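Local coordinates for hypothetical protein Atu1826 (Agrobacterium tumefaciens, PDB 2I3D) that is of unknown function but is probably an alpha/beta hydrolase related to the X-Pro dipeptidyl-peptidase (S15) family, at residues A153-F161 against D179-L190. Residues are numbered along the deposited sequence; the frame is centred on the assembly and turned at random.
Sequences APQPNTYDF and DKVAPEKDVNGL
A loop and a turn leading into helix 184-195 meet here, both beyond the C-terminal ends of strands in a probable alpha/beta-hydrolase fold: the loop 153-161 follows strand 146-152, and the segment 179-190 carries the probable triad aspartate, Asp179. A single direct hydrogen bond links them, from Asn157 ND2 to Val181 O at 3.2 Å. It is nearly straight (N-H...O 174°), and the acceptor lies in the amide plane of Asn157. With chi1 at 56°, the Asn157 amide sits between its own backbone N and carbonyl carbon, which directs it toward Val181 O, in the turn ahead of the helix; its CB meanwhile packs against Asp186 OD1. Deeper in the interface, Ala182 CB approaches Pro154 O to 3.3 Å and also rests on Gln155 CA. A water donates to Pro154 O (3.0 Å) and to Asp179 OD2, so the aspartate is tied to the first loop through solvent. Asp179 OD1 receives the backbone N of Ala182 at 2.8 Å, an Asx motif that shapes its own loop, while OD2 also bonds His212 ND1.

Packing continues along the helix. Pro156 CG makes a close carbon-to-carbonyl approach to Asp186 O, at 3.4 Å. Apolar contacts join Pro156 CG to Leu190 CB, Pro154 CG to Val187 CG1 and Pro156 CD to Val187 CG2. Leu190, with its CG anti to the backbone N, places CD2 over one face of the Phe161 ring, 4.3 Å from the centroid and 20° off the normal: a CH-pi contact. Beyond the pair, Gln155 touches Ser130 of the apparent nucleophile elbow, and Trp134 stacks on Tyr159. Together with the Asp179-His212 bond, this placement fits the acid-bearing loop of a Ser-His-Asp triad, as in alpha/beta hydrolases.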
loop_
_atom_site.group_PDB
_atom_site.type_symbol
_atom_site.label_atom_id
_atom_site.label_comp_id
_atom_site.label_asym_id
_atom_site.label_seq_id
_atom_site.Cartn_x
_atom_site.Cartn_y
_atom_site.Cartn_z
ATOM N N ALA B 153 -2.585 2.958 -13.591
ATOM C CA ALA B 153 -2.134 4.334 -13.255
ATOM C C ALA B 153 -0.803 4.726 -13.913
ATOM O O ALA B 153 0.096 5.204 -13.225
ATOM C CB ALA B 153 -2.012 4.559 -11.709
ATOM N N PRO B 154 -0.695 4.593 -15.235
ATOM C CA PRO B 154 0.556 5.008 -15.898
ATOM C C PRO B 154 0.724 6.553 -15.834
ATOM O O PRO B 154 -0.292 7.269 -15.667
ATOM C CB PRO B 154 0.330 4.542 -17.339
ATOM C CG PRO B 154 -1.157 4.727 -17.563
ATOM C CD PRO B 154 -1.763 4.257 -16.199
ATOM N N GLN B 155 1.964 7.077 -15.955
ATOM C CA GLN B 155 2.207 8.493 -15.700
ATOM C C GLN B 155 2.903 9.055 -16.933
ATOM O O GLN B 155 4.096 9.358 -16.903
ATOM C CB GLN B 155 3.144 8.674 -14.494
ATOM C CG GLN B 155 2.675 8.043 -13.198
ATOM C CD GLN B 155 3.880 7.766 -12.319
ATOM O OE1 GLN B 155 4.170 8.480 -11.325
ATOM N NE2 GLN B 155 4.605 6.727 -12.690
ATOM N N PRO B 156 2.173 9.178 -18.048
ATOM C CA PRO B 156 2.864 9.632 -19.288
ATOM C C PRO B 156 3.225 11.141 -19.330
ATOM O O PRO B 156 3.878 11.592 -20.294
ATOM C CB PRO B 156 1.836 9.352 -20.394
ATOM C CG PRO B 156 0.438 9.354 -19.665
ATOM C CD PRO B 156 0.741 8.859 -18.245
ATOM N N ASN B 157 2.802 11.891 -18.312
ATOM C CA ASN B 157 3.228 13.264 -18.117
ATOM C C ASN B 157 4.572 13.339 -17.372
ATOM O O ASN B 157 5.225 14.370 -17.413
ATOM C CB ASN B 157 2.133 14.073 -17.344
ATOM C CG ASN B 157 1.750 13.445 -15.974
ATOM O OD1 ASN B 157 1.856 12.244 -15.772
ATOM N ND2 ASN B 157 1.335 14.310 -15.001
ATOM N N THR B 158 4.963 12.249 -16.691
ATOM C CA THR B 158 6.194 12.216 -15.874
ATOM C C THR B 158 7.291 11.353 -16.498
ATOM O O THR B 158 8.503 11.654 -16.349
ATOM C CB THR B 158 5.856 11.611 -14.474
ATOM O OG1 THR B 158 4.787 12.358 -13.878
ATOM C CG2 THR B 158 7.104 11.579 -13.574
ATOM N N TYR B 159 6.874 10.259 -17.135
ATOM C CA TYR B 159 7.808 9.318 -17.775
ATOM C C TYR B 159 7.438 9.251 -19.246
ATOM O O TYR B 159 6.258 9.408 -19.607
ATOM C CB TYR B 159 7.723 7.925 -17.143
ATOM C CG TYR B 159 8.137 7.979 -15.685
ATOM C CD1 TYR B 159 9.464 8.252 -15.328
ATOM C CD2 TYR B 159 7.228 7.742 -14.666
ATOM C CE1 TYR B 159 9.865 8.297 -14.018
ATOM C CE2 TYR B 159 7.631 7.807 -13.316
ATOM C CZ TYR B 159 8.938 8.108 -13.020
ATOM O OH TYR B 159 9.331 8.141 -11.701
ATOM N N ASP B 160 8.453 9.022 -20.065
ATOM C CA ASP B 160 8.327 9.027 -21.517
ATOM C C ASP B 160 7.822 7.664 -22.037
ATOM O O ASP B 160 8.536 6.670 -22.006
ATOM C CB ASP B 160 9.710 9.362 -22.096
ATOM C CG ASP B 160 9.740 9.361 -23.614
ATOM O OD1 ASP B 160 8.647 9.454 -24.250
ATOM O OD2 ASP B 160 10.881 9.285 -24.157
ATOM N N PHE B 161 6.610 7.629 -22.584
ATOM C CA PHE B 161 6.085 6.368 -23.181
ATOM C C PHE B 161 6.229 6.288 -24.708
ATOM O O PHE B 161 5.605 5.432 -25.352
ATOM C CB PHE B 161 4.599 6.206 -22.809
ATOM C CG PHE B 161 4.390 5.753 -21.392
ATOM C CD1 PHE B 161 3.987 4.462 -21.114
ATOM C CD2 PHE B 161 4.545 6.661 -20.342
ATOM C CE1 PHE B 161 3.787 4.031 -19.780
ATOM C CE2 PHE B 161 4.320 6.297 -18.979
ATOM C CZ PHE B 161 3.928 4.955 -18.700
ATOM N N ASP B 179 -7.288 11.215 -10.152
ATOM C CA ASP B 179 -5.832 11.074 -10.079
ATOM C C ASP B 179 -5.177 12.448 -10.342
ATOM O O ASP B 179 -5.304 12.998 -11.452
ATOM C CB ASP B 179 -5.378 10.014 -11.100
ATOM C CG ASP B 179 -3.932 9.659 -10.978
ATOM O OD1 ASP B 179 -3.111 10.466 -10.504
ATOM O OD2 ASP B 179 -3.583 8.534 -11.391
ATOM N N LYS B 180 -4.505 12.999 -9.327
ATOM C CA LYS B 180 -3.824 14.300 -9.511
ATOM C C LYS B 180 -2.344 14.142 -9.850
ATOM O O LYS B 180 -1.669 15.132 -10.241
ATOM C CB LYS B 180 -3.995 15.175 -8.243
ATOM C CG LYS B 180 -5.452 15.633 -8.102
ATOM C CD LYS B 180 -5.661 16.577 -6.940
ATOM C CE LYS B 180 -7.166 16.798 -6.701
ATOM N NZ LYS B 180 -7.861 17.502 -7.844
ATOM N N VAL B 181 -1.836 12.919 -9.669
ATOM C CA VAL B 181 -0.455 12.542 -10.046
ATOM C C VAL B 181 -0.309 12.432 -11.579
ATOM O O VAL B 181 0.617 13.003 -12.192
ATOM C CB VAL B 181 -0.005 11.231 -9.374
ATOM C CG1 VAL B 181 1.358 10.794 -9.930
ATOM C CG2 VAL B 181 0.092 11.382 -7.820
ATOM N N ALA B 182 -1.241 11.682 -12.177
ATOM C CA ALA B 182 -1.295 11.469 -13.629
ATOM C C ALA B 182 -2.736 11.714 -14.076
ATOM O O ALA B 182 -3.554 10.786 -14.071
ATOM C CB ALA B 182 -0.862 10.024 -13.945
ATOM N N PRO B 183 -3.094 12.989 -14.345
ATOM C CA PRO B 183 -4.475 13.344 -14.702
ATOM C C PRO B 183 -5.040 12.613 -15.926
ATOM O O PRO B 183 -4.304 12.145 -16.779
ATOM C CB PRO B 183 -4.386 14.843 -14.969
ATOM C CG PRO B 183 -3.248 15.284 -13.994
ATOM C CD PRO B 183 -2.242 14.203 -14.201
ATOM N N GLU B 184 -6.362 12.561 -15.984
ATOM C CA GLU B 184 -7.078 11.874 -17.057
ATOM C C GLU B 184 -6.630 12.382 -18.388
ATOM O O GLU B 184 -6.508 11.610 -19.321
ATOM C CB GLU B 184 -8.568 12.212 -17.003
ATOM C CG GLU B 184 -9.424 11.436 -16.122
ATOM C CD GLU B 184 -10.888 11.698 -16.497
ATOM O OE1 GLU B 184 -11.450 12.646 -15.965
ATOM O OE2 GLU B 184 -11.429 11.008 -17.375
ATOM N N LYS B 185 -6.464 13.694 -18.525
ATOM C CA LYS B 185 -6.100 14.209 -19.836
ATOM C C LYS B 185 -4.797 13.574 -20.335
ATOM O O LYS B 185 -4.661 13.289 -21.524
ATOM C CB LYS B 185 -5.984 15.731 -19.806
ATOM C CG LYS B 185 -5.465 16.378 -21.098
ATOM C CD LYS B 185 -5.737 17.952 -21.111
ATOM C CE LYS B 185 -4.749 18.701 -20.245
ATOM N NZ LYS B 185 -5.004 20.188 -20.388
ATOM N N ASP B 186 -3.833 13.391 -19.428
ATOM C CA ASP B 186 -2.549 12.854 -19.838
ATOM C C ASP B 186 -2.688 11.371 -20.176
ATOM O O ASP B 186 -2.134 10.896 -21.193
ATOM C CB ASP B 186 -1.533 13.047 -18.731
ATOM C CG ASP B 186 -1.385 14.490 -18.390
ATOM O OD1 ASP B 186 -0.579 15.160 -19.054
ATOM O OD2 ASP B 186 -2.130 14.980 -17.526
ATOM N N VAL B 187 -3.404 10.624 -19.330
ATOM C CA VAL B 187 -3.609 9.199 -19.673
ATOM C C VAL B 187 -4.377 9.048 -20.990
ATOM O O VAL B 187 -4.062 8.165 -21.787
ATOM C CB VAL B 187 -4.252 8.388 -18.525
ATOM C CG1 VAL B 187 -4.323 6.886 -18.947
ATOM C CG2 VAL B 187 -3.378 8.540 -17.286
ATOM N N ASN B 188 -5.365 9.897 -21.219
ATOM C CA ASN B 188 -6.178 9.793 -22.435
ATOM C C ASN B 188 -5.346 10.029 -23.683
ATOM O O ASN B 188 -5.505 9.339 -24.698
ATOM C CB ASN B 188 -7.313 10.821 -22.423
ATOM C CG ASN B 188 -8.427 10.442 -21.481
ATOM O OD1 ASN B 188 -8.493 9.287 -21.025
ATOM N ND2 ASN B 188 -9.301 11.411 -21.154
ATOM N N GLY B 189 -4.396 10.950 -23.569
ATOM C CA GLY B 189 -3.523 11.275 -24.709
ATOM C C GLY B 189 -2.633 10.098 -25.074
ATOM O O GLY B 189 -2.422 9.809 -26.264
ATOM N N LEU B 190 -2.093 9.398 -24.059
ATOM C CA LEU B 190 -1.286 8.204 -24.338
ATOM C C LEU B 190 -2.188 7.112 -24.988
ATOM O O LEU B 190 -1.827 6.496 -25.994
ATOM C CB LEU B 190 -0.716 7.624 -23.040
ATOM C CG LEU B 190 -0.158 6.188 -23.083
ATOM C CD1 LEU B 190 1.008 6.074 -24.051
ATOM C CD2 LEU B 190 0.231 5.662 -21.658
HETATM O O HOH W 1 -2.846 7.272 -14.112
#